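Local coordinates for protein interferon gamma (Paralichthys olivaceus, PDB 6F1E) that acts as a secreted, homodimeric type II interferon that binds interferon gamma receptor 1 and activates macrophages and neutrophils, at residues R6-K9 against T10-L14; I20-K23 against D24-N27; Q101-R104 against T105-K109; L136-L139 against Q140-E144. All coordinates share one frame; numbering follows the deposited sequence.

Contact 1: residues R6-K9 against T10-L14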
loop_
_atom_site.group_PDB
_atom_site.type_symbol
_atom_site.label_atom_id
_atom_site.label_comp_id
_atom_site.label_asym_id
_atom_site.label_seq_id
_atom_site.Cartn_x
_atom_site.Cartn_y
_atom_site.Cartn_z
ATOM N N ARG A 6 15.598 -24.576 12.279
ATOM C CA ARG A 6 16.530 -24.246 11.213
ATOM C C ARG A 6 16.450 -22.768 10.829
ATOM O O ARG A 6 17.472 -22.134 10.501
ATOM C CB ARG A 6 16.278 -25.154 10.000
ATOM C CG ARG A 6 17.339 -25.027 8.913
ATOM C CD ARG A 6 16.962 -25.789 7.652
ATOM N NE ARG A 6 17.268 -27.223 7.683
ATOM C CZ ARG A 6 16.932 -28.082 6.724
ATOM N NH1 ARG A 6 16.267 -27.688 5.635
ATOM N NH2 ARG A 6 17.266 -29.348 6.849
ATOM N N MET A 7 15.239 -22.225 10.888
ATOM C CA MET A 7 15.019 -20.793 10.680
ATOM C C MET A 7 15.766 -19.994 11.730
ATOM O O MET A 7 16.522 -19.074 11.377
ATOM C CB MET A 7 13.527 -20.464 10.760
ATOM C CG MET A 7 13.155 -19.069 10.295
ATOM S SD MET A 7 13.013 -19.047 8.510
ATOM C CE MET A 7 12.176 -17.483 8.296
ATOM N N ASN A 8 15.551 -20.351 13.009
ATOM C CA ASN A 8 16.180 -19.641 14.144
ATOM C C ASN A 8 17.683 -19.725 14.004
ATOM O O ASN A 8 18.375 -18.727 14.025
ATOM C CB ASN A 8 15.753 -20.219 15.512
ATOM C CG ASN A 8 16.583 -19.653 16.688
ATOM O OD1 ASN A 8 16.253 -18.601 17.249
ATOM N ND2 ASN A 8 17.670 -20.357 17.062
ATOM N N LYS A 9 18.174 -20.945 13.843
ATOM C CA LYS A 9 19.592 -21.168 13.740
ATOM C C LYS A 9 20.127 -20.419 12.539
ATOM O O LYS A 9 21.128 -19.715 12.685
ATOM C CB LYS A 9 19.930 -22.671 13.695
ATOM C CG LYS A 9 19.725 -23.375 15.032
ATOM C CD LYS A 9 20.362 -24.755 15.061
ATOM C CE LYS A 9 20.185 -25.406 16.425
ATOM N NZ LYS A 9 20.947 -26.678 16.546
ATOM N N THR A 10 19.443 -20.509 11.389
ATOM C CA THR A 10 19.931 -19.852 10.174
ATOM C C THR A 10 19.996 -18.330 10.333
ATOM O O THR A 10 20.935 -17.682 9.799
ATOM C CB THR A 10 19.134 -20.237 8.914
ATOM O OG1 THR A 10 19.149 -21.660 8.752
ATOM C CG2 THR A 10 19.765 -19.582 7.637
ATOM N N ILE A 11 19.035 -17.767 11.080
ATOM C CA ILE A 11 19.009 -16.306 11.305
ATOM C C ILE A 11 20.189 -15.859 12.160
ATOM O O ILE A 11 20.879 -14.879 11.819
ATOM C CB ILE A 11 17.683 -15.817 11.946
ATOM C CG1 ILE A 11 16.571 -15.756 10.887
ATOM C CG2 ILE A 11 17.850 -14.435 12.617
ATOM C CD1 ILE A 11 15.168 -15.621 11.475
ATOM N N GLN A 12 20.410 -16.575 13.263
ATOM C CA GLN A 12 21.584 -16.322 14.106
ATOM C C GLN A 12 22.888 -16.351 13.298
ATOM O O GLN A 12 23.649 -15.396 13.371
ATOM C CB GLN A 12 21.650 -17.295 15.282
ATOM C CG GLN A 12 20.417 -17.314 16.201
ATOM C CD GLN A 12 19.833 -15.934 16.469
ATOM O OE1 GLN A 12 18.676 -15.665 16.107
ATOM N NE2 GLN A 12 20.638 -15.041 17.088
ATOM N N ASN A 13 23.107 -17.383 12.477
ATOM C CA ASN A 13 24.326 -17.452 11.646
ATOM C C ASN A 13 24.405 -16.219 10.783
ATOM O O ASN A 13 25.466 -15.632 10.622
ATOM C CB ASN A 13 24.392 -18.681 10.710
ATOM C CG ASN A 13 24.282 -20.018 11.442
ATOM O OD1 ASN A 13 24.014 -20.091 12.651
ATOM N ND2 ASN A 13 24.456 -21.100 10.684
ATOM N N LEU A 14 23.282 -15.821 10.210
ATOM C CA LEU A 14 23.273 -14.609 9.373
ATOM C C LEU A 14 23.699 -13.334 10.106
ATOM O O LEU A 14 24.397 -12.461 9.537
ATOM C CB LEU A 14 21.913 -14.418 8.736
ATOM C CG LEU A 14 21.786 -15.350 7.541
ATOM C CD1 LEU A 14 20.308 -15.635 7.334
ATOM C CD2 LEU A 14 22.439 -14.746 6.295
#
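Met7 O, on the second residue of Arg6-Lys9, takes the N-H of Ile11 at 2.8 Å, one of four successive i to i+4 bonds between the two segments, continued by Leu14 N to Thr10 O, that make Arg6-Leu14 regular alpha helix, part of helix 5-17 in the intertwined helical dimer of interferon gamma. The Met7 and Ile11 side chains emerge one turn apart and pack where Met7 CG meets Ile11 CD1 at 4.2 Å. Ile11 CG1 lies beside its own backbone N (chi1 -77°), which folds that branch back over Met7 O at 3.4 Å. This apolar strip is buried from two directions: Met7 also rests on Ile96 of helix 89-107, and in the second subunit Tyr143 packs on Met7 and Leu136 on Ile11. Thr10, buried and touching Asp92 of helix 89-107, lies side by side with Arg6, whose CG passes 3.8 Å from the Thr10 hydroxyl. Thr10 N bonds Arg6 O at 2.7 Å. Thr10 OG1 also donates to Arg6 O, but their modelled separation of 2.5 Å is very short and its exact length is doubtful.

Contact 2: residues I20-K23 against D24-N27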
loop_
_atom_site.group_PDB
_atom_site.type_symbol
_atom_site.label_atom_id
_atom_site.label_comp_id
_atom_site.label_asym_id
_atom_site.label_seq_id
_atom_site.Cartn_x
_atom_site.Cartn_y
_atom_site.Cartn_z
ATOM N N ILE A 20 25.952 -5.420 13.892
ATOM C CA ILE A 20 25.885 -3.995 14.190
ATOM C C ILE A 20 25.901 -3.776 15.675
ATOM O O ILE A 20 25.689 -4.720 16.458
ATOM C CB ILE A 20 24.652 -3.317 13.557
ATOM C CG1 ILE A 20 23.357 -4.012 13.973
ATOM C CG2 ILE A 20 24.777 -3.287 12.031
ATOM C CD1 ILE A 20 22.161 -3.113 13.827
ATOM N N SER A 21 26.187 -2.529 16.053
ATOM C CA SER A 21 26.254 -2.143 17.468
ATOM C C SER A 21 24.861 -2.265 18.014
ATOM O O SER A 21 23.910 -1.975 17.297
ATOM C CB SER A 21 26.733 -0.699 17.634
ATOM O OG SER A 21 25.823 0.231 17.018
ATOM N N ASN A 22 24.739 -2.702 19.265
ATOM C CA ASN A 22 23.484 -2.571 19.999
ATOM C C ASN A 22 22.928 -1.111 20.039
ATOM O O ASN A 22 21.720 -0.895 20.148
ATOM C CB ASN A 22 23.658 -3.134 21.410
ATOM C CG ASN A 22 23.836 -4.644 21.425
ATOM O OD1 ASN A 22 23.220 -5.358 20.652
ATOM N ND2 ASN A 22 24.661 -5.134 22.329
ATOM N N LYS A 23 23.792 -0.114 19.933
ATOM C CA LYS A 23 23.343 1.277 19.966
ATOM C C LYS A 23 22.553 1.533 18.701
ATOM O O LYS A 23 21.392 1.920 18.781
ATOM C CB LYS A 23 24.540 2.250 20.112
ATOM C CG LYS A 23 24.255 3.700 19.745
ATOM C CD LYS A 23 25.508 4.581 19.802
ATOM C CE LYS A 23 25.341 5.793 18.892
ATOM N NZ LYS A 23 25.840 7.045 19.506
ATOM N N ASP A 24 23.173 1.287 17.540
ATOM C CA ASP A 24 22.510 1.501 16.240
ATOM C C ASP A 24 21.242 0.621 16.001
ATOM O O ASP A 24 20.327 1.022 15.270
ATOM C CB ASP A 24 23.500 1.288 15.083
ATOM C CG ASP A 24 24.573 2.405 14.954
ATOM O OD1 ASP A 24 24.418 3.589 15.374
ATOM O OD2 ASP A 24 25.593 2.091 14.332
ATOM N N ARG A 25 21.226 -0.563 16.598
ATOM C CA ARG A 25 20.155 -1.546 16.473
ATOM C C ARG A 25 18.960 -1.066 17.281
ATOM O O ARG A 25 17.854 -1.010 16.760
ATOM C CB ARG A 25 20.637 -2.930 16.995
ATOM C CG ARG A 25 19.573 -4.034 17.169
ATOM C CD ARG A 25 20.135 -5.445 17.513
ATOM N NE ARG A 25 21.035 -5.982 16.486
ATOM C CZ ARG A 25 20.683 -6.312 15.222
ATOM N NH1 ARG A 25 19.449 -6.167 14.767
ATOM N NH2 ARG A 25 21.583 -6.792 14.367
ATOM N N PHE A 26 19.185 -0.723 18.547
ATOM C CA PHE A 26 18.133 -0.241 19.413
ATOM C C PHE A 26 18.214 1.304 19.617
ATOM O O PHE A 26 18.297 1.816 20.749
ATOM C CB PHE A 26 18.147 -1.021 20.719
ATOM C CG PHE A 26 18.029 -2.503 20.529
ATOM C CD1 PHE A 26 16.848 -3.059 20.073
ATOM C CD2 PHE A 26 19.098 -3.350 20.795
ATOM C CE1 PHE A 26 16.727 -4.438 19.896
ATOM C CE2 PHE A 26 18.984 -4.739 20.622
ATOM C CZ PHE A 26 17.803 -5.282 20.167
ATOM N N ASN A 27 18.108 2.023 18.493
ATOM C CA ASN A 27 17.932 3.487 18.466
ATOM C C ASN A 27 16.480 3.935 18.483
ATOM O O ASN A 27 16.206 5.091 18.152
ATOM C CB ASN A 27 18.607 4.092 17.227
ATOM C CG ASN A 27 17.991 3.619 15.935
ATOM O OD1 ASN A 27 17.196 2.678 15.908
ATOM N ND2 ASN A 27 18.352 4.260 14.862
#
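Ser21 caps the short helix 22-25 at its N-terminus: its OG accepts the N-H of Asp24 at 2.9 Å in a fairly straight bond (163° at the hydrogen). The hydroxyl oxygen sits between the backbone N and the carbonyl carbon of its own residue (chi1 62°), turned in over the start of the helix, where the first-turn amides lack the i-4 carbonyl partner of a helix interior. Ser21 O then takes Arg25 N at 3.1 Å, and Asn22 O takes Phe26 N at 3.0 Å. Three consecutive amides are thus satisfied, one by a side chain and two by main-chain oxygens. Ile20, just before the cap, crosses the Arg25 side chain at about a right angle. Its CD1 lies over the centre of the guanidinium, 3.7 Å above the plane, while Ile20 CG1 comes within 3.3 Å of Arg25 NH2. The aliphatic part of Arg25 is used as well, for its CG stands over one face of the Phe26 ring. The guanidinium is satisfied outside the two segments: Arg25 NH1 bonds Ser133 O of the second subunit, and NH2 is also hydrogen-bonded. Asn27 OD1 accepts from Lys134 NZ of that subunit. The short helix follows helix 5-17 in the chain and lies against helix 129-137 of the partner, whose Ile130 packs on Ile20 and Asp24.

Contact 3: residues Q101-R104 against T105-K109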
loop_
_atom_site.group_PDB
_atom_site.type_symbol
_atom_site.label_atom_id
_atom_site.label_comp_id
_atom_site.label_asym_id
_atom_site.label_seq_id
_atom_site.Cartn_x
_atom_site.Cartn_y
_atom_site.Cartn_z
ATOM N N GLN A 101 8.928 -16.631 0.671
ATOM C CA GLN A 101 8.184 -16.874 -0.559
ATOM C C GLN A 101 7.111 -17.940 -0.370
ATOM O O GLN A 101 5.931 -17.718 -0.685
ATOM C CB GLN A 101 9.111 -17.307 -1.658
ATOM C CG GLN A 101 9.955 -16.163 -2.172
ATOM C CD GLN A 101 10.998 -16.585 -3.192
ATOM O OE1 GLN A 101 11.619 -17.661 -3.085
ATOM N NE2 GLN A 101 11.215 -15.724 -4.189
ATOM N N GLU A 102 7.513 -19.082 0.174
ATOM C CA GLU A 102 6.571 -20.202 0.381
ATOM C C GLU A 102 5.397 -19.828 1.302
ATOM O O GLU A 102 4.248 -20.212 1.040
ATOM C CB GLU A 102 7.293 -21.457 0.937
ATOM C CG GLU A 102 8.289 -22.076 -0.046
ATOM C CD GLU A 102 9.115 -23.203 0.571
ATOM O OE1 GLU A 102 8.966 -23.494 1.816
ATOM O OE2 GLU A 102 9.908 -23.800 -0.218
ATOM N N LEU A 103 5.673 -19.090 2.370
ATOM C CA LEU A 103 4.607 -18.724 3.306
ATOM C C LEU A 103 3.624 -17.745 2.623
ATOM O O LEU A 103 2.388 -17.839 2.766
ATOM C CB LEU A 103 5.202 -18.120 4.576
ATOM C CG LEU A 103 4.222 -17.718 5.682
ATOM C CD1 LEU A 103 3.307 -18.840 6.122
ATOM C CD2 LEU A 103 5.011 -17.298 6.884
ATOM N N ARG A 104 4.186 -16.837 1.842
ATOM C CA ARG A 104 3.392 -15.845 1.126
ATOM C C ARG A 104 2.457 -16.529 0.170
ATOM O O ARG A 104 1.237 -16.339 0.223
ATOM C CB ARG A 104 4.281 -14.892 0.316
ATOM C CG ARG A 104 4.499 -13.556 0.988
ATOM C CD ARG A 104 4.133 -12.424 0.046
ATOM N NE ARG A 104 5.116 -12.312 -1.020
ATOM C CZ ARG A 104 4.984 -11.519 -2.072
ATOM N NH1 ARG A 104 5.952 -11.485 -2.967
ATOM N NH2 ARG A 104 3.910 -10.737 -2.223
ATOM N N THR A 105 3.058 -17.326 -0.704
ATOM C CA THR A 105 2.312 -18.065 -1.694
ATOM C C THR A 105 1.237 -18.960 -1.073
ATOM O O THR A 105 0.079 -18.910 -1.474
ATOM C CB THR A 105 3.274 -18.836 -2.562
ATOM O OG1 THR A 105 4.083 -17.880 -3.275
ATOM C CG2 THR A 105 2.520 -19.705 -3.517
ATOM N N ASN A 106 1.589 -19.711 -0.045
ATOM C CA ASN A 106 0.652 -20.700 0.494
ATOM C C ASN A 106 -0.383 -20.074 1.440
ATOM O O ASN A 106 -1.438 -20.655 1.638
ATOM C CB ASN A 106 1.400 -21.897 1.161
ATOM C CG ASN A 106 2.383 -22.605 0.198
ATOM O OD1 ASN A 106 2.228 -22.566 -1.031
ATOM N ND2 ASN A 106 3.387 -23.252 0.757
ATOM N N ARG A 107 -0.117 -18.920 2.047
ATOM C CA ARG A 107 -1.115 -18.373 3.006
ATOM C C ARG A 107 -1.587 -16.929 2.771
ATOM O O ARG A 107 -2.543 -16.490 3.424
ATOM C CB ARG A 107 -0.608 -18.556 4.451
ATOM C CG ARG A 107 -0.416 -20.006 4.882
ATOM C CD ARG A 107 -1.755 -20.672 5.141
ATOM N NE ARG A 107 -1.694 -22.130 5.146
ATOM C CZ ARG A 107 -1.243 -22.900 6.141
ATOM N NH1 ARG A 107 -0.759 -22.379 7.267
ATOM N NH2 ARG A 107 -1.277 -24.217 5.992
ATOM N N PHE A 108 -0.953 -16.227 1.829
ATOM C CA PHE A 108 -1.165 -14.805 1.619
ATOM C C PHE A 108 -1.440 -14.470 0.141
ATOM O O PHE A 108 -0.848 -13.543 -0.418
ATOM C CB PHE A 108 0.059 -14.041 2.209
ATOM C CG PHE A 108 0.110 -14.077 3.736
ATOM C CD1 PHE A 108 -0.571 -13.124 4.497
ATOM C CD2 PHE A 108 0.805 -15.097 4.414
ATOM C CE1 PHE A 108 -0.565 -13.171 5.894
ATOM C CE2 PHE A 108 0.826 -15.141 5.810
ATOM C CZ PHE A 108 0.128 -14.179 6.553
ATOM N N LYS A 109 -2.328 -15.233 -0.498
ATOM C CA LYS A 109 -2.579 -15.090 -1.966
ATOM C C LYS A 109 -3.534 -13.934 -2.198
ATOM O O LYS A 109 -3.308 -13.090 -3.062
ATOM C CB LYS A 109 -3.225 -16.357 -2.618
ATOM C CG LYS A 109 -2.333 -17.472 -3.200
ATOM C CD LYS A 109 -0.943 -17.055 -3.702
ATOM C CE LYS A 109 -0.928 -16.005 -4.812
ATOM N NZ LYS A 109 0.446 -15.448 -4.999
#
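Phe108 turns back on the helix end through CB, which sits 3.3 Å from Arg104 O and 3.9 Å from Arg104 CA. Its CG stands beside the backbone N (chi1 -70°), and from there one ring edge comes to the last turn: CD2 meets Leu103 O at 3.6 Å, with that oxygen near the ring plane. The next atom along, Phe108 CE2, packs on Leu103 CG at 4.3 Å. Beyond the two segments the ring rests on Met45, Met48 and Leu52 of helix 41-64, so it packs between the end of helix 89-107 and helix 41-64. Phe108 is where helix 89-107 stops and helix 109-122 starts, a helix-to-helix junction within the all-helical interferon gamma fold; it leaves helical backbone angles while serving as the N-cap residue of the second helix. Its own N-H still closes the old helix on Arg104 O at 2.7 Å. Arg104 O also receives a weak bond from Arg107 N, whose stronger partner is Leu103 O. On the exposed side Thr105 OG1 adds a bond to Gln101 O, coming from above the carbonyl plane, alongside the Thr105 N bond of 2.9 Å to the same oxygen. The Arg104 chain, bent at chi2 and chi3, carries its guanidinium to a salt bridge with Glu56 of helix 41-64, and Gln101 NE2 bonds the other carboxylate oxygen of that glutamate.

Contact 4: residues L136-L139 against Q140-E144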
loop_
_atom_site.group_PDB
_atom_site.type_symbol
_atom_site.label_atom_id
_atom_site.label_comp_id
_atom_site.label_asym_id
_atom_site.label_seq_id
_atom_site.Cartn_x
_atom_site.Cartn_y
_atom_site.Cartn_z
ATOM N N LEU A 136 -9.806 11.025 -14.683
ATOM C CA LEU A 136 -10.934 11.931 -14.582
ATOM C C LEU A 136 -12.186 11.343 -15.238
ATOM O O LEU A 136 -13.303 11.569 -14.773
ATOM C CB LEU A 136 -10.600 13.306 -15.181
ATOM C CG LEU A 136 -11.588 14.439 -14.836
ATOM C CD1 LEU A 136 -11.764 14.693 -13.332
ATOM C CD2 LEU A 136 -11.103 15.701 -15.513
ATOM N N TRP A 137 -11.985 10.567 -16.294
ATOM C CA TRP A 137 -13.069 9.823 -16.955
ATOM C C TRP A 137 -13.803 8.875 -16.016
ATOM O O TRP A 137 -14.946 8.551 -16.295
ATOM C CB TRP A 137 -12.475 9.026 -18.103
ATOM C CG TRP A 137 -13.357 8.251 -18.942
ATOM C CD1 TRP A 137 -13.700 6.966 -18.757
ATOM C CD2 TRP A 137 -13.969 8.668 -20.179
ATOM N NE1 TRP A 137 -14.535 6.545 -19.773
ATOM C CE2 TRP A 137 -14.702 7.575 -20.668
ATOM C CE3 TRP A 137 -13.975 9.865 -20.911
ATOM C CZ2 TRP A 137 -15.419 7.630 -21.873
ATOM C CZ3 TRP A 137 -14.670 9.915 -22.118
ATOM C CH2 TRP A 137 -15.391 8.807 -22.583
ATOM N N GLU A 138 -13.165 8.455 -14.919
ATOM C CA GLU A 138 -13.773 7.545 -13.922
ATOM C C GLU A 138 -14.242 8.182 -12.586
ATOM O O GLU A 138 -14.808 7.466 -11.723
ATOM C CB GLU A 138 -12.797 6.390 -13.605
ATOM C CG GLU A 138 -12.233 5.756 -14.862
ATOM C CD GLU A 138 -12.007 4.271 -14.752
ATOM O OE1 GLU A 138 -12.965 3.542 -14.442
ATOM O OE2 GLU A 138 -10.874 3.825 -14.993
ATOM N N LEU A 139 -14.037 9.490 -12.413
ATOM C CA LEU A 139 -14.250 10.103 -11.091
ATOM C C LEU A 139 -15.685 9.918 -10.538
ATOM O O LEU A 139 -15.890 9.539 -9.361
ATOM C CB LEU A 139 -13.849 11.573 -11.099
ATOM C CG LEU A 139 -14.074 12.355 -9.784
ATOM C CD1 LEU A 139 -13.723 11.579 -8.516
ATOM C CD2 LEU A 139 -13.263 13.648 -9.811
ATOM N N GLN A 140 -16.672 10.151 -11.392
ATOM C CA GLN A 140 -18.086 10.045 -10.994
ATOM C C GLN A 140 -18.411 8.620 -10.546
ATOM O O GLN A 140 -18.857 8.377 -9.423
ATOM C CB GLN A 140 -18.977 10.480 -12.157
ATOM C CG GLN A 140 -20.436 10.663 -11.807
ATOM C CD GLN A 140 -21.199 11.206 -12.994
ATOM O OE1 GLN A 140 -20.704 12.076 -13.739
ATOM N NE2 GLN A 140 -22.397 10.668 -13.213
ATOM N N TRP A 141 -18.117 7.674 -11.420
ATOM C CA TRP A 141 -18.348 6.290 -11.132
ATOM C C TRP A 141 -17.674 6.009 -9.795
ATOM O O TRP A 141 -18.318 5.455 -8.873
ATOM C CB TRP A 141 -17.786 5.372 -12.247
ATOM C CG TRP A 141 -18.324 3.972 -12.130
ATOM C CD1 TRP A 141 -19.412 3.461 -12.771
ATOM C CD2 TRP A 141 -17.854 2.936 -11.260
ATOM N NE1 TRP A 141 -19.633 2.169 -12.376
ATOM C CE2 TRP A 141 -18.690 1.825 -11.448
ATOM C CE3 TRP A 141 -16.806 2.845 -10.335
ATOM C CZ2 TRP A 141 -18.517 0.635 -10.754
ATOM C CZ3 TRP A 141 -16.613 1.654 -9.656
ATOM C CH2 TRP A 141 -17.474 0.564 -9.862
ATOM N N MET A 142 -16.395 6.415 -9.683
ATOM C CA MET A 142 -15.562 6.030 -8.510
ATOM C C MET A 142 -16.016 6.717 -7.250
ATOM O O MET A 142 -16.078 6.068 -6.242
ATOM C CB MET A 142 -14.068 6.305 -8.710
ATOM C CG MET A 142 -13.390 5.395 -9.691
ATOM S SD MET A 142 -13.281 3.682 -9.135
ATOM C CE MET A 142 -12.229 3.136 -10.486
ATOM N N TYR A 143 -16.341 8.015 -7.315
ATOM C CA TYR A 143 -16.966 8.700 -6.185
ATOM C C TYR A 143 -18.287 8.025 -5.750
ATOM O O TYR A 143 -18.469 7.737 -4.578
ATOM C CB TYR A 143 -17.222 10.138 -6.544
ATOM C CG TYR A 143 -17.675 11.033 -5.393
ATOM C CD1 TYR A 143 -16.734 11.698 -4.594
ATOM C CD2 TYR A 143 -19.047 11.262 -5.131
ATOM C CE1 TYR A 143 -17.134 12.539 -3.562
ATOM C CE2 TYR A 143 -19.452 12.107 -4.103
ATOM C CZ TYR A 143 -18.491 12.744 -3.324
ATOM O OH TYR A 143 -18.849 13.585 -2.298
ATOM N N GLU A 144 -19.175 7.727 -6.705
ATOM C CA GLU A 144 -20.471 7.138 -6.389
ATOM C C GLU A 144 -20.272 5.812 -5.700
ATOM O O GLU A 144 -20.898 5.543 -4.660
ATOM C CB GLU A 144 -21.355 6.969 -7.635
ATOM C CG GLU A 144 -22.039 8.248 -8.143
ATOM C CD GLU A 144 -22.798 8.053 -9.474
ATOM O OE1 GLU A 144 -23.092 6.881 -9.855
ATOM O OE2 GLU A 144 -23.097 9.082 -10.150
#
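Glu138 and Met142 run side by side and point the same way, Glu138 CB lying 4.1 Å from Met142 CG and the carboxylate OE1 4.0 Å from the Met142 methyl CE. Met142 CG also crowds the backbone, 3.2 Å from Glu138 O, because chi1 of -71° sets it beside its own N and leans it back along the helix. That same oxygen accepts Met142 N at 2.8 Å. One residue on, Leu139 O takes Tyr143 N at 2.6 Å, and Leu139 CD1 touches Tyr143 CB at 4.3 Å. The phenol is carried away from the leucine beyond this meeting at CB. Behind these pairs the chain is held by Leu139 N bonding Leu136 O, a three-residue step at the junction, and by Glu144 N bonding Gln140 O, which continues the four-residue spacing of the two bonds before it. Farther out, Gln140 packs on Asn8 of the second subunit, and Trp141 and Trp137 pack on Glu35 and Arg25 of that same subunit, while within the chain Tyr143 O accepts from Ser147 OG one turn on. The stretch joins helix 129-137 to helix 139-149, an end-to-end helix junction in the C-terminal part of the chain that lies along the partner subunit, as expected of the interlocked interferon gamma homodimer.

Overall arrangement
The four contacts follow one another along the chain without overlapping, and each touches the second subunit. Contacts 1 and 2 lie on one side of the chain's centre, their centres about 20 Å apart. Contact 4 is on the opposite side, its centre about 50 Å from that of contact 1 and about 49 Å from that of contact 2. Dimerisation bridges this span, because contacts 1 and 2 of one subunit both meet contact 4 of the other. Contact 3, with its centre about 21 Å from that of contact 1, sends Leu103 to Tyr143 of the other subunit, so one tyrosine of contact 4 serves contacts 1 and 3 alike.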